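Local coordinates for protein N-acetylmuramoyl-l-alanine amidase (Bartonella henselae, PDB 3NE8) that is a zinc-binding amidase that probably cleaves the amide bond between N-acetylmuramic acid and L-alanine in peptidoglycan during cell-wall remodelling, at residues Arg21-Ile26 with Ser195-Glu200; Lys29-Ala34 with Ile81-Ile86; Gly93-Thr98 with Ile191-Asn196. All blocks are in the same frame, centred on the assembly; numbering follows the deposited sequence.

Interaction 1: Arg21-Ile26 with Ser195-Glu200; sequences RGVTGI and SNKEDE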
loop_
_atom_site.group_PDB
_atom_site.type_symbol
_atom_site.label_atom_id
_atom_site.label_comp_id
_atom_site.label_asym_id
_atom_site.label_seq_id
_atom_site.Cartn_x
_atom_site.Cartn_y
_atom_site.Cartn_z
ATOM N N ARG A 21 14.143 24.446 20.346
ATOM C CA ARG A 21 15.265 24.366 21.267
ATOM C C ARG A 21 14.835 23.614 22.523
ATOM O O ARG A 21 13.830 23.965 23.158
ATOM C CB ARG A 21 15.735 25.772 21.638
ATOM C CG ARG A 21 16.932 25.792 22.572
ATOM C CD ARG A 21 17.258 27.212 23.031
ATOM N NE ARG A 21 18.394 27.247 23.950
ATOM C CZ ARG A 21 18.306 27.059 25.264
ATOM N NH1 ARG A 21 17.128 26.817 25.829
ATOM N NH2 ARG A 21 19.400 27.113 26.017
ATOM N N GLY A 22 15.579 22.569 22.873
ATOM C CA GLY A 22 15.328 21.837 24.102
ATOM C C GLY A 22 15.827 22.563 25.347
ATOM O O GLY A 22 16.558 23.556 25.262
ATOM N N VAL A 23 15.425 22.063 26.511
ATOM C CA VAL A 23 15.816 22.664 27.784
ATOM C C VAL A 23 17.323 22.576 28.002
ATOM O O VAL A 23 17.900 23.396 28.719
ATOM C CB VAL A 23 15.059 22.028 28.980
ATOM C CG1 VAL A 23 15.577 20.624 29.277
ATOM C CG2 VAL A 23 15.174 22.908 30.217
ATOM N N THR A 24 17.959 21.585 27.385
ATOM C CA THR A 24 19.410 21.430 27.476
ATOM C C THR A 24 20.173 22.310 26.490
ATOM O O THR A 24 21.404 22.335 26.502
ATOM C CB THR A 24 19.840 19.979 27.217
ATOM O OG1 THR A 24 19.465 19.601 25.886
ATOM C CG2 THR A 24 19.201 19.026 28.221
ATOM N N GLY A 25 19.448 23.020 25.633
ATOM C CA GLY A 25 20.062 23.852 24.616
ATOM C C GLY A 25 20.152 23.190 23.255
ATOM O O GLY A 25 20.489 23.839 22.263
ATOM N N ILE A 26 19.858 21.897 23.195
ATOM C CA ILE A 26 19.932 21.187 21.926
ATOM C C ILE A 26 18.963 21.793 20.898
ATOM O O ILE A 26 17.821 22.133 21.231
ATOM C CB ILE A 26 19.676 19.677 22.120
ATOM C CG1 ILE A 26 20.013 18.901 20.843
ATOM C CG2 ILE A 26 18.239 19.425 22.576
ATOM C CD1 ILE A 26 20.114 17.407 21.069
ATOM N N SER A 195 9.382 19.949 22.688
ATOM C CA SER A 195 8.552 20.580 23.711
ATOM C C SER A 195 8.289 19.649 24.889
ATOM O O SER A 195 7.811 20.089 25.933
ATOM C CB SER A 195 7.227 21.066 23.112
ATOM O OG SER A 195 6.720 20.139 22.164
ATOM N N ASN A 196 8.583 18.365 24.717
ATOM C CA ASN A 196 8.384 17.377 25.773
ATOM C C ASN A 196 9.719 16.903 26.334
ATOM O O ASN A 196 10.616 16.522 25.583
ATOM C CB ASN A 196 7.595 16.184 25.233
ATOM C CG ASN A 196 7.387 15.120 26.277
ATOM O OD1 ASN A 196 8.220 14.230 26.450
ATOM N ND2 ASN A 196 6.277 15.219 27.007
ATOM N N LYS A 197 9.846 16.931 27.658
ATOM C CA LYS A 197 11.126 16.670 28.312
ATOM C C LYS A 197 11.607 15.242 28.137
ATOM O O LYS A 197 12.812 15.000 28.049
ATOM C CB LYS A 197 11.029 16.986 29.803
ATOM C CG LYS A 197 10.683 18.422 30.081
ATOM C CD LYS A 197 11.900 19.304 29.903
ATOM C CE LYS A 197 11.533 20.771 29.992
ATOM N NZ LYS A 197 10.802 21.203 28.768
ATOM N N GLU A 198 10.674 14.297 28.108
ATOM C CA GLU A 198 11.029 12.900 27.917
ATOM C C GLU A 198 11.499 12.652 26.486
ATOM O O GLU A 198 12.490 11.950 26.261
ATOM C CB GLU A 198 9.861 11.984 28.284
ATOM C CG GLU A 198 9.522 11.999 29.766
ATOM C CD GLU A 198 10.696 11.590 30.631
ATOM O OE1 GLU A 198 11.443 10.666 30.238
ATOM O OE2 GLU A 198 10.870 12.191 31.710
ATOM N N ASP A 199 10.798 13.221 25.509
ATOM C CA ASP A 199 11.262 13.112 24.128
ATOM C C ASP A 199 12.648 13.734 23.963
ATOM O O ASP A 199 13.479 13.203 23.229
ATOM C CB ASP A 199 10.273 13.745 23.142
ATOM C CG ASP A 199 9.144 12.804 22.755
ATOM O OD1 ASP A 199 8.984 11.741 23.402
ATOM O OD2 ASP A 199 8.403 13.129 21.808
ATOM N N GLU A 200 12.901 14.862 24.620
ATOM C CA GLU A 200 14.214 15.482 24.525
ATOM C C GLU A 200 15.309 14.503 24.956
ATOM O O GLU A 200 16.370 14.441 24.331
ATOM C CB GLU A 200 14.280 16.780 25.331
ATOM C CG GLU A 200 15.630 17.479 25.197
ATOM C CD GLU A 200 15.669 18.834 25.856
ATOM O OE1 GLU A 200 14.609 19.347 26.258
ATOM O OE2 GLU A 200 16.778 19.398 25.967
#
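The carboxylate of Glu200 plugs the type I beta turn Gly22-Gly25, tying the loop between strand 5-11 and helix 28-45 to the first turn of helix 197-203. Three hydrogen bonds hold it. OE1 of Glu200 takes the backbone N of Val23 at 2.8 Å, on its syn side and 17° out of the carboxylate plane. OE2 of Glu200 accepts twice: its syn lone pair faces Thr24 N at 2.9 Å, while Thr24 OG1 donates at 2.7 Å from nearly along the C-O axis. Two adjacent peptide N-H groups and the hydroxyl thus fix the rotation of one carboxylate and would favour its charged form.

Glu200 reaches the turn as an extended chain, CG anti to the backbone N (chi1 -177°). It meets Thr24 tip to tip and crosses Val23 at about a right angle. Gly22 lies against the carboxylate, its CA 3.5 Å from Glu200 CD. The side chains of Ile26 and Glu200 slide past each other in opposite directions, Ile26 CG2 being 3.7 Å from Glu200 OE2.

Farther out, the bent chain of Lys197 lays its CD and CE against Val23, with CE 3.9 Å from Val23 CB. At the start of the same helix, Asn196 is the N-cap, and Asp199 forms a salt bridge with Arg92. The cap is an in-plane bond on a lone pair, Asp199 N to Asn196 OD1 at 2.9 Å.

Interaction 2: Lys29-Ala34 with Ile81-Ile86; sequences KDVTLA and IHADTI. With ZN (zinc ion), chain B.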
loop_
_atom_site.group_PDB
_atom_site.type_symbol
_atom_site.label_atom_id
_atom_site.label_comp_id
_atom_site.label_asym_id
_atom_site.label_seq_id
_atom_site.Cartn_x
_atom_site.Cartn_y
_atom_site.Cartn_z
ATOM N N LYS A 29 17.639 21.841 14.468
ATOM C CA LYS A 29 18.393 21.763 13.220
ATOM C C LYS A 29 19.573 20.805 13.324
ATOM O O LYS A 29 19.986 20.219 12.320
ATOM C CB LYS A 29 18.873 23.148 12.763
ATOM C CG LYS A 29 19.939 23.794 13.641
ATOM C CD LYS A 29 20.618 24.940 12.908
ATOM C CE LYS A 29 21.633 25.660 13.783
ATOM N NZ LYS A 29 22.381 26.681 12.982
ATOM N N ASP A 30 20.131 20.662 14.520
ATOM C CA ASP A 30 21.248 19.740 14.702
ATOM C C ASP A 30 20.787 18.296 14.865
ATOM O O ASP A 30 21.411 17.372 14.349
ATOM C CB ASP A 30 22.121 20.168 15.884
ATOM C CG ASP A 30 22.783 21.531 15.667
ATOM O OD1 ASP A 30 23.159 21.847 14.522
ATOM O OD2 ASP A 30 22.913 22.287 16.651
ATOM N N VAL A 31 19.684 18.105 15.577
ATOM C CA VAL A 31 19.104 16.783 15.748
ATOM C C VAL A 31 18.656 16.213 14.401
ATOM O O VAL A 31 18.866 15.030 14.120
ATOM C CB VAL A 31 17.884 16.831 16.710
ATOM C CG1 VAL A 31 17.111 15.506 16.697
ATOM C CG2 VAL A 31 18.325 17.192 18.118
ATOM N N THR A 32 18.011 17.034 13.584
ATOM C CA THR A 32 17.483 16.503 12.332
ATOM C C THR A 32 18.616 16.106 11.368
ATOM O O THR A 32 18.500 15.100 10.670
ATOM C CB THR A 32 16.543 17.492 11.634
ATOM O OG1 THR A 32 17.288 18.669 11.282
ATOM C CG2 THR A 32 15.344 17.846 12.524
ATOM N N LEU A 33 19.695 16.898 11.320
ATOM C CA LEU A 33 20.848 16.563 10.485
ATOM C C LEU A 33 21.496 15.275 10.988
ATOM O O LEU A 33 21.828 14.393 10.188
ATOM C CB LEU A 33 21.847 17.724 10.444
ATOM C CG LEU A 33 23.095 17.537 9.579
ATOM C CD1 LEU A 33 22.726 17.280 8.125
ATOM C CD2 LEU A 33 23.996 18.755 9.686
ATOM N N ALA A 34 21.655 15.149 12.306
ATOM C CA ALA A 34 22.265 13.945 12.868
ATOM C C ALA A 34 21.397 12.729 12.561
ATOM O O ALA A 34 21.888 11.642 12.250
ATOM C CB ALA A 34 22.469 14.092 14.378
ATOM N N ILE A 81 12.549 15.419 8.037
ATOM C CA ILE A 81 12.826 14.978 9.402
ATOM C C ILE A 81 12.795 16.172 10.353
ATOM O O ILE A 81 13.496 17.165 10.123
ATOM C CB ILE A 81 14.220 14.321 9.445
ATOM C CG1 ILE A 81 14.245 13.068 8.561
ATOM C CG2 ILE A 81 14.654 14.010 10.879
ATOM C CD1 ILE A 81 15.613 12.661 8.086
ATOM N N HIS A 82 11.982 16.064 11.406
ATOM C CA HIS A 82 11.710 17.155 12.338
ATOM C C HIS A 82 11.710 16.714 13.788
ATOM O O HIS A 82 11.603 15.522 14.083
ATOM C CB HIS A 82 10.375 17.818 11.980
ATOM C CG HIS A 82 10.466 18.618 10.729
ATOM N ND1 HIS A 82 10.675 19.979 10.742
ATOM C CD2 HIS A 82 10.508 18.238 9.429
ATOM C CE1 HIS A 82 10.802 20.409 9.498
ATOM N NE2 HIS A 82 10.702 19.375 8.684
ATOM N N ALA A 83 11.853 17.692 14.678
ATOM C CA ALA A 83 11.720 17.486 16.114
ATOM C C ALA A 83 11.205 18.788 16.726
ATOM O O ALA A 83 11.938 19.530 17.383
ATOM C CB ALA A 83 13.047 17.073 16.728
ATOM N N ASP A 84 9.931 19.065 16.486
ATOM C CA ASP A 84 9.370 20.379 16.739
ATOM C C ASP A 84 8.839 20.588 18.142
ATOM O O ASP A 84 8.739 19.661 18.942
ATOM C CB ASP A 84 8.243 20.638 15.740
ATOM C CG ASP A 84 8.772 20.890 14.353
ATOM O OD1 ASP A 84 9.454 21.921 14.178
ATOM O OD2 ASP A 84 8.544 20.061 13.449
ATOM N N THR A 85 8.517 21.838 18.433
ATOM C CA THR A 85 7.740 22.167 19.614
ATOM C C THR A 85 6.276 22.210 19.199
ATOM O O THR A 85 5.943 22.793 18.165
ATOM C CB THR A 85 8.145 23.533 20.187
ATOM O OG1 THR A 85 9.375 23.403 20.906
ATOM C CG2 THR A 85 7.072 24.059 21.130
ATOM N N ILE A 86 5.407 21.576 19.979
ATOM C CA ILE A 86 3.970 21.644 19.708
ATOM C C ILE A 86 3.291 22.338 20.876
ATOM O O ILE A 86 3.895 22.516 21.936
ATOM C CB ILE A 86 3.322 20.266 19.402
ATOM C CG1 ILE A 86 3.790 19.195 20.385
ATOM C CG2 ILE A 86 3.623 19.836 17.969
ATOM C CD1 ILE A 86 3.135 17.843 20.151
HETATM ZN ZN ZN B . 10.521 21.370 12.414
#
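Thr32 and Ile81 bring helix 28-45 against the C-terminal end of strand 77-82, their CA atoms 5.7 Å apart, with no hydrogen bond between the two segments. This is helix-on-sheet packing in the mixed alpha/beta fold of the zinc amidase, at the edge of the metal site.

The methyl of Thr32 does most of the touching. CG2 lies anti to the carbonyl carbon, beside the backbone N, and comes 3.1 Å from Ile81 O and 3.7 Å from His82 CA, pressing on the strand backbone where it leaves the sheet. The hydroxyl, on the other branch (chi1 63°), is satisfied by Gly12 O. Ile81 answers with its CG2 methyl, 4.0 Å from Thr32 CB, and the preceding residue on the helix, Val31, makes a looser apolar contact through CG1 with Ala83 CB.

The CB of His82 points away from the helix, and its ring carries ND1 to the zinc ion at 2.2 Å, while NE2 is held by Ser80. Two residues on, Asp84 binds through both carboxylate oxygens, unequally. His13, Glu28 and Glu115 complete the site. Glu28, just ahead of Lys29, also accepts from Ala83 N through OE2, so the helix start, the strand end and the metal are linked. In the carboxylate of Asp84, OD1 sits 2.1 Å from the zinc ion and OD2 2.6 Å.

Interaction 3: Gly93-Thr98 with Ile191-Asn196; sequences GATVYT and IGYLSN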
loop_
_atom_site.group_PDB
_atom_site.type_symbol
_atom_site.label_atom_id
_atom_site.label_comp_id
_atom_site.label_asym_id
_atom_site.label_seq_id
_atom_site.Cartn_x
_atom_site.Cartn_y
_atom_site.Cartn_z
ATOM N N GLY A 93 6.100 11.450 21.337
ATOM C CA GLY A 93 6.145 10.229 20.558
ATOM C C GLY A 93 6.322 10.470 19.073
ATOM O O GLY A 93 5.964 11.522 18.539
ATOM N N ALA A 94 6.888 9.482 18.394
ATOM C CA ALA A 94 7.078 9.571 16.952
ATOM C C ALA A 94 5.738 9.759 16.246
ATOM O O ALA A 94 4.722 9.187 16.653
ATOM C CB ALA A 94 7.799 8.333 16.435
ATOM N N THR A 95 5.747 10.567 15.187
ATOM C CA THR A 95 4.555 10.864 14.404
ATOM C C THR A 95 4.946 10.931 12.937
ATOM O O THR A 95 6.051 11.376 12.603
ATOM C CB THR A 95 3.964 12.253 14.764
ATOM O OG1 THR A 95 3.992 12.451 16.181
ATOM C CG2 THR A 95 2.532 12.395 14.281
ATOM N N VAL A 96 4.040 10.511 12.057
ATOM C CA VAL A 96 4.235 10.673 10.619
ATOM C C VAL A 96 3.093 11.497 10.050
ATOM O O VAL A 96 1.910 11.193 10.289
ATOM C CB VAL A 96 4.321 9.331 9.873
ATOM C CG1 VAL A 96 4.692 9.570 8.412
ATOM C CG2 VAL A 96 5.324 8.405 10.531
ATOM N N TYR A 97 3.438 12.538 9.304
ATOM C CA TYR A 97 2.463 13.399 8.648
ATOM C C TYR A 97 2.527 13.253 7.138
ATOM O O TYR A 97 3.604 13.162 6.546
ATOM C CB TYR A 97 2.689 14.880 8.992
ATOM C CG TYR A 97 2.525 15.208 10.452
ATOM C CD1 TYR A 97 1.323 15.710 10.936
ATOM C CD2 TYR A 97 3.566 15.020 11.348
ATOM C CE1 TYR A 97 1.168 16.015 12.284
ATOM C CE2 TYR A 97 3.421 15.317 12.688
ATOM C CZ TYR A 97 2.219 15.812 13.156
ATOM O OH TYR A 97 2.048 16.103 14.501
ATOM N N THR A 98 1.351 13.227 6.518
ATOM C CA THR A 98 1.221 13.353 5.070
ATOM C C THR A 98 0.485 14.653 4.757
ATOM O O THR A 98 -0.053 15.295 5.669
ATOM C CB THR A 98 0.469 12.156 4.468
ATOM O OG1 THR A 98 -0.721 11.898 5.226
ATOM C CG2 THR A 98 1.350 10.929 4.523
ATOM N N ILE A 191 10.555 12.881 14.819
ATOM C CA ILE A 191 11.156 11.780 15.535
ATOM C C ILE A 191 10.790 11.868 17.013
ATOM O O ILE A 191 10.730 10.828 17.674
ATOM C CB ILE A 191 12.644 11.664 15.302
ATOM C CG1 ILE A 191 13.315 12.964 15.714
ATOM C CG2 ILE A 191 12.910 11.335 13.841
ATOM C CD1 ILE A 191 14.823 12.891 15.749
ATOM N N GLY A 192 10.474 13.075 17.485
ATOM C CA GLY A 192 9.931 13.327 18.813
ATOM C C GLY A 192 9.683 14.821 18.916
ATOM O O GLY A 192 10.008 15.556 17.987
ATOM N N TYR A 193 9.131 15.281 20.036
ATOM C CA TYR A 193 8.847 16.702 20.194
ATOM C C TYR A 193 9.754 17.331 21.237
ATOM O O TYR A 193 9.742 16.940 22.399
ATOM C CB TYR A 193 7.370 16.926 20.546
ATOM C CG TYR A 193 6.467 16.458 19.429
ATOM C CD1 TYR A 193 6.167 17.290 18.358
ATOM C CD2 TYR A 193 5.964 15.163 19.416
ATOM C CE1 TYR A 193 5.364 16.853 17.306
ATOM C CE2 TYR A 193 5.155 14.718 18.369
ATOM C CZ TYR A 193 4.859 15.567 17.321
ATOM O OH TYR A 193 4.061 15.143 16.280
ATOM N N LEU A 194 10.538 18.318 20.826
ATOM C CA LEU A 194 11.433 18.982 21.765
ATOM C C LEU A 194 10.695 19.784 22.842
ATOM O O LEU A 194 11.310 20.237 23.807
ATOM C CB LEU A 194 12.445 19.853 21.020
ATOM C CG LEU A 194 13.639 19.061 20.479
ATOM C CD1 LEU A 194 14.515 19.907 19.574
ATOM C CD2 LEU A 194 14.470 18.498 21.625
ATOM N N SER A 195 9.382 19.949 22.688
ATOM C CA SER A 195 8.552 20.580 23.711
ATOM C C SER A 195 8.289 19.649 24.889
ATOM O O SER A 195 7.811 20.089 25.933
ATOM C CB SER A 195 7.227 21.066 23.112
ATOM O OG SER A 195 6.720 20.139 22.164
ATOM N N ASN A 196 8.583 18.365 24.717
ATOM C CA ASN A 196 8.384 17.377 25.773
ATOM C C ASN A 196 9.719 16.903 26.334
ATOM O O ASN A 196 10.616 16.522 25.583
ATOM C CB ASN A 196 7.595 16.184 25.233
ATOM C CG ASN A 196 7.387 15.120 26.277
ATOM O OD1 ASN A 196 8.220 14.230 26.450
ATOM N ND2 ASN A 196 6.277 15.219 27.007
#
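Tyr193 and Tyr97 meet tip to tip, hydroxyl to hydroxyl, their OH atoms hydrogen-bonded at 2.9 Å with either able to donate. Tyr193 OH lies in the plane of the Tyr97 ring, at its edge, 3.7 Å from both CZ and CE2. Thr95 comes in from another direction, its side chain crossing that of Tyr193 at about a right angle, and its OG1 bonds to Tyr193 OH at 2.7 Å, again with the donor undecided. OG1 also lies at the edge of the Tyr193 ring, near its plane and 3.4 Å from CE2. Two hydroxyls therefore grip the one phenol oxygen, a buried polar cluster made of three side chains from two parts of the chain.

Thr95 puts OG1 anti to its own carbonyl carbon, toward Tyr193 OH. Thr95 and Tyr97 are two apart on strand 94-99, which runs antiparallel to strand 186-190 in the mixed sheet. Tyr193 stands in the loop that leaves 186-190, so the cluster joins this strand pair just past the end of one member. Tyr97 is also stacked edge-to-face with Phe176, while Ile86 packs on Tyr193.

Nearer the start of strand 94-99 the contact passes to backbone. Gly93 O approaches the Tyr193 ring obliquely, 3.3 Å from CE2. Asp199 OD2 accepts from both Gly93 N and Tyr193 N, bridging the two segments beside the ring. At the first residue of the strand, Ile191 O lies 3.9 Å from Ala94 CA.

The loop after strand 186-190 ties the three contacts together. Interactions 1 and 3 share Ser195 and Asn196, and Asp199 of interaction 1 bridges the two segments of interaction 3, its OD2 2.9 Å from each backbone N. Interaction 2 joins the same loop twice: His82 O is 2.9 Å from Ile191 N, and Ile86 N is 2.9 Å from Ser195 OG, both probable hydrogen bonds. Of the three contacts only interaction 2 contains zinc ligands, His82 and Asp84; the Tyr193 side chain stands about 8 Å from the metal and Gly22 about 13 Å. Interactions 2 and 3 have centres 9 Å apart, while interaction 1 is more peripheral, touching interaction 2 also through Ile26 and Val31.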